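Local structure of serine protease pet (Escherichia coli, 4OM9) at residues 9-21 with 165-177. The protein is a secreted autotransporter serine protease and enterotoxin of enteroaggregative E. coli, whose passenger domain joins a protease domain to a long beta-helix. Numbering follows the deposited sequence.
Sequences WARDYLDLAQNKG and TYQADLLSASLFH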
# COMPACT_ATOMS: atom_id res chain seq x y z
N TRP A 9 -26.10 2.39 -5.23
CA TRP A 9 -25.68 3.78 -5.22
C TRP A 9 -25.37 4.28 -6.63
O TRP A 9 -24.90 3.53 -7.49
CB TRP A 9 -24.46 3.98 -4.34
CG TRP A 9 -24.78 4.23 -2.94
CD1 TRP A 9 -24.75 5.42 -2.29
CD2 TRP A 9 -25.17 3.25 -1.97
NE1 TRP A 9 -25.10 5.26 -0.98
CE2 TRP A 9 -25.36 3.93 -0.75
CE3 TRP A 9 -25.39 1.87 -2.01
CZ2 TRP A 9 -25.75 3.28 0.42
CZ3 TRP A 9 -25.77 1.22 -0.86
CH2 TRP A 9 -25.95 1.92 0.34
N ALA A 10 -25.62 5.56 -6.85
CA ALA A 10 -25.42 6.18 -8.14
C ALA A 10 -23.96 6.01 -8.59
O ALA A 10 -23.68 5.72 -9.74
CB ALA A 10 -25.82 7.66 -8.07
N ARG A 11 -23.05 6.15 -7.63
CA ARG A 11 -21.61 6.12 -7.88
C ARG A 11 -21.17 4.72 -8.29
O ARG A 11 -20.12 4.53 -8.94
CB ARG A 11 -20.87 6.61 -6.63
CG ARG A 11 -19.39 6.34 -6.59
CD ARG A 11 -18.77 6.97 -5.36
NE ARG A 11 -18.30 5.96 -4.42
CZ ARG A 11 -17.55 6.23 -3.36
NH1 ARG A 11 -17.18 7.48 -3.11
NH2 ARG A 11 -17.16 5.26 -2.55
N ASP A 12 -21.99 3.73 -7.95
CA ASP A 12 -21.67 2.34 -8.26
C ASP A 12 -21.62 2.05 -9.76
O ASP A 12 -20.74 1.33 -10.23
CB ASP A 12 -22.67 1.41 -7.57
CG ASP A 12 -22.50 1.38 -6.07
OD1 ASP A 12 -21.38 1.69 -5.60
OD2 ASP A 12 -23.47 1.04 -5.35
N TYR A 13 -22.57 2.59 -10.52
CA TYR A 13 -22.57 2.42 -11.96
C TYR A 13 -21.33 3.05 -12.59
O TYR A 13 -20.78 2.52 -13.54
CB TYR A 13 -23.83 3.01 -12.59
CG TYR A 13 -25.12 2.32 -12.22
CD1 TYR A 13 -25.57 1.22 -12.94
CD2 TYR A 13 -25.89 2.78 -11.15
CE1 TYR A 13 -26.76 0.57 -12.61
CE2 TYR A 13 -27.08 2.14 -10.81
CZ TYR A 13 -27.51 1.04 -11.54
OH TYR A 13 -28.69 0.41 -11.21
N LEU A 14 -20.92 4.18 -12.03
CA LEU A 14 -19.76 4.93 -12.51
C LEU A 14 -18.45 4.24 -12.18
O LEU A 14 -17.55 4.16 -13.01
CB LEU A 14 -19.77 6.32 -11.90
CG LEU A 14 -20.57 7.44 -12.56
CD1 LEU A 14 -21.82 6.95 -13.20
CD2 LEU A 14 -20.91 8.51 -11.55
N ASP A 15 -18.35 3.74 -10.94
CA ASP A 15 -17.16 3.01 -10.50
C ASP A 15 -16.88 1.84 -11.44
O ASP A 15 -15.73 1.58 -11.79
CB ASP A 15 -17.32 2.49 -9.06
CG ASP A 15 -16.78 3.45 -7.99
OD1 ASP A 15 -16.15 4.47 -8.34
OD2 ASP A 15 -17.00 3.18 -6.78
N LEU A 16 -17.94 1.13 -11.83
CA LEU A 16 -17.80 -0.04 -12.67
C LEU A 16 -17.30 0.34 -14.06
O LEU A 16 -16.43 -0.32 -14.61
CB LEU A 16 -19.12 -0.81 -12.78
CG LEU A 16 -19.19 -2.03 -13.69
CD1 LEU A 16 -18.06 -3.01 -13.43
CD2 LEU A 16 -20.53 -2.72 -13.54
N ALA A 17 -17.87 1.40 -14.63
CA ALA A 17 -17.54 1.78 -16.00
C ALA A 17 -16.12 2.33 -16.06
O ALA A 17 -15.45 2.20 -17.06
CB ALA A 17 -18.52 2.82 -16.55
N GLN A 18 -15.66 2.91 -14.96
CA GLN A 18 -14.40 3.63 -15.00
C GLN A 18 -13.32 2.85 -14.27
O GLN A 18 -12.23 3.37 -14.01
CB GLN A 18 -14.60 5.04 -14.43
CG GLN A 18 -15.73 5.77 -15.18
CD GLN A 18 -16.11 7.09 -14.56
OE1 GLN A 18 -15.26 7.78 -13.98
NE2 GLN A 18 -17.39 7.45 -14.66
N ASN A 19 -13.63 1.58 -13.97
CA ASN A 19 -12.70 0.69 -13.28
C ASN A 19 -12.13 1.33 -12.00
O ASN A 19 -10.92 1.29 -11.73
CB ASN A 19 -11.56 0.28 -14.22
CG ASN A 19 -12.00 -0.71 -15.28
OD1 ASN A 19 -11.80 -0.48 -16.47
ND2 ASN A 19 -12.60 -1.81 -14.86
N LYS A 20 -13.03 1.89 -11.20
CA LYS A 20 -12.71 2.52 -9.94
C LYS A 20 -13.25 1.69 -8.76
O LYS A 20 -14.11 0.84 -8.94
CB LYS A 20 -13.30 3.93 -9.91
CG LYS A 20 -12.74 4.87 -10.99
CD LYS A 20 -11.38 5.40 -10.57
CE LYS A 20 -10.74 6.21 -11.68
NZ LYS A 20 -9.31 6.47 -11.36
N GLY A 21 -12.72 1.95 -7.56
CA GLY A 21 -13.21 1.32 -6.35
C GLY A 21 -13.00 -0.18 -6.30
O GLY A 21 -11.86 -0.63 -6.38
N THR A 165 -24.98 14.85 -21.40
CA THR A 165 -24.65 13.80 -22.36
C THR A 165 -23.17 13.90 -22.73
O THR A 165 -22.60 14.99 -22.76
CB THR A 165 -25.52 13.89 -23.63
OG1 THR A 165 -26.86 14.23 -23.27
CG2 THR A 165 -25.56 12.55 -24.33
N TYR A 166 -22.55 12.74 -22.95
CA TYR A 166 -21.16 12.64 -23.39
C TYR A 166 -20.13 13.19 -22.38
O TYR A 166 -18.99 13.49 -22.75
CB TYR A 166 -20.99 13.35 -24.74
CG TYR A 166 -21.82 12.73 -25.85
CD1 TYR A 166 -21.86 11.34 -26.02
CD2 TYR A 166 -22.60 13.51 -26.69
CE1 TYR A 166 -22.61 10.76 -27.01
CE2 TYR A 166 -23.37 12.93 -27.70
CZ TYR A 166 -23.37 11.55 -27.85
OH TYR A 166 -24.14 10.97 -28.84
N GLN A 167 -20.53 13.29 -21.11
CA GLN A 167 -19.60 13.57 -19.99
C GLN A 167 -18.77 12.35 -19.59
O GLN A 167 -19.31 11.31 -19.23
CB GLN A 167 -20.36 14.07 -18.76
CG GLN A 167 -21.03 15.41 -18.95
CD GLN A 167 -20.05 16.49 -19.40
OE1 GLN A 167 -19.12 16.87 -18.67
NE2 GLN A 167 -20.25 17.00 -20.62
N ALA A 168 -17.46 12.50 -19.63
CA ALA A 168 -16.53 11.43 -19.28
C ALA A 168 -16.66 11.03 -17.81
O ALA A 168 -16.61 9.84 -17.47
CB ALA A 168 -15.07 11.87 -19.60
N ASP A 169 -16.83 12.02 -16.93
CA ASP A 169 -17.07 11.74 -15.51
C ASP A 169 -18.28 10.79 -15.32
O ASP A 169 -18.31 9.96 -14.41
CB ASP A 169 -17.33 13.03 -14.73
CG ASP A 169 -16.13 13.97 -14.71
OD1 ASP A 169 -14.98 13.50 -14.72
OD2 ASP A 169 -16.37 15.19 -14.69
N LEU A 170 -19.28 10.93 -16.18
CA LEU A 170 -20.52 10.18 -16.01
C LEU A 170 -20.54 8.87 -16.78
O LEU A 170 -21.57 8.22 -16.90
CB LEU A 170 -21.70 11.04 -16.43
CG LEU A 170 -21.84 12.28 -15.56
CD1 LEU A 170 -22.95 13.16 -16.09
CD2 LEU A 170 -22.14 11.84 -14.12
N LEU A 171 -19.39 8.47 -17.32
CA LEU A 171 -19.30 7.18 -17.98
C LEU A 171 -19.86 6.09 -17.07
O LEU A 171 -19.35 5.86 -15.98
CB LEU A 171 -17.85 6.87 -18.39
CG LEU A 171 -17.71 5.68 -19.33
CD1 LEU A 171 -18.10 6.04 -20.78
CD2 LEU A 171 -16.32 5.10 -19.25
N SER A 172 -20.92 5.42 -17.52
CA SER A 172 -21.65 4.48 -16.66
C SER A 172 -21.85 3.07 -17.29
O SER A 172 -21.95 2.92 -18.49
CB SER A 172 -23.00 5.07 -16.27
OG SER A 172 -23.80 5.32 -17.41
N ALA A 173 -21.92 2.05 -16.44
CA ALA A 173 -21.89 0.68 -16.92
C ALA A 173 -23.25 0.01 -16.86
O ALA A 173 -24.03 0.26 -15.95
CB ALA A 173 -20.90 -0.11 -16.14
N SER A 174 -23.52 -0.86 -17.83
CA SER A 174 -24.73 -1.67 -17.83
C SER A 174 -24.35 -3.12 -17.76
O SER A 174 -23.36 -3.53 -18.35
CB SER A 174 -25.58 -1.42 -19.07
OG SER A 174 -25.95 -0.06 -19.16
N LEU A 175 -25.11 -3.89 -16.99
CA LEU A 175 -24.94 -5.33 -16.94
C LEU A 175 -26.14 -5.94 -17.63
O LEU A 175 -27.27 -5.47 -17.43
CB LEU A 175 -24.82 -5.82 -15.50
CG LEU A 175 -24.95 -7.34 -15.31
CD1 LEU A 175 -23.63 -7.99 -15.66
CD2 LEU A 175 -25.39 -7.71 -13.87
N PHE A 176 -25.93 -6.98 -18.43
CA PHE A 176 -27.05 -7.52 -19.22
C PHE A 176 -26.99 -9.03 -19.44
O PHE A 176 -25.94 -9.66 -19.28
CB PHE A 176 -27.11 -6.80 -20.58
CG PHE A 176 -25.90 -7.03 -21.44
CD1 PHE A 176 -25.70 -8.24 -22.10
CD2 PHE A 176 -24.95 -6.03 -21.59
CE1 PHE A 176 -24.59 -8.46 -22.85
CE2 PHE A 176 -23.83 -6.24 -22.36
CZ PHE A 176 -23.64 -7.46 -22.99
N HIS A 177 -28.11 -9.60 -19.85
CA HIS A 177 -28.15 -10.96 -20.38
C HIS A 177 -28.68 -10.94 -21.81
O HIS A 177 -29.58 -10.17 -22.11
CB HIS A 177 -29.02 -11.87 -19.49
CG HIS A 177 -30.36 -11.28 -19.16
ND1 HIS A 177 -30.55 -10.38 -18.13
CD2 HIS A 177 -31.58 -11.48 -19.72
CE1 HIS A 177 -31.83 -10.05 -18.07
NE2 HIS A 177 -32.47 -10.70 -19.02
O HOH W 1 -13.47 8.85 -16.73
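In the protease domain, of the chymotrypsin-like PA clan, the N-terminal helix 10-17 lies across the start of strand 172-177, where Ala-17 packs on Ala-173 and Gln-18 reaches back to the turn before the strand. The helix and strand axes cross at 90° and come within 5.5 Å. The closeness rests on small residues. Ala-17 CB sits 3.2 Å from Leu-171 O and 3.8 Å from Ala-173 CB. Leu-16 lays its CG against the same methyl, 3.6 Å from Ala-173 CB.

Gln-18, just past the end of the helix, carries the polar part. Its CG stands beside the backbone N (chi1 -56°) and the chain runs extended from there, which brings the amide to the turn 168-171. NE2 gives both its hydrogens to backbone carbonyls. The bond from Gln-18 NE2 to Leu-171 O, 2.8 Å, is nearly straight and lies in the amide plane, on a lone pair of the carbonyl. The bond from Gln-18 NE2 to Asp-169 O, 2.7 Å, arrives from above the carbonyl plane. Together they fix the rotation of the amide and tie it to the type I turn. Leu-14 adds apolar cover, with CD1 3.8 Å from Ser-172 CB.

Ala-173 N bonds to Tyr-13 O at 3.2 Å, although this carbonyl already accepts from Ala-17 N within the helix. The two donors come from opposite faces of its plane. The Tyr-13 ring turns its edge to Ala-173 O, and its hydroxyl bonds to Thr-200 N and Asp-4 O.

Strand 143-151 pairs with strand 172-185, and its Val-150 touches both Ala-17 and Leu-171 while Phe-148 meets Leu-16. Leu-170 rests on Trp-543 of helix 543-550, and Asp-15 bonds to His-523 and Ala-524.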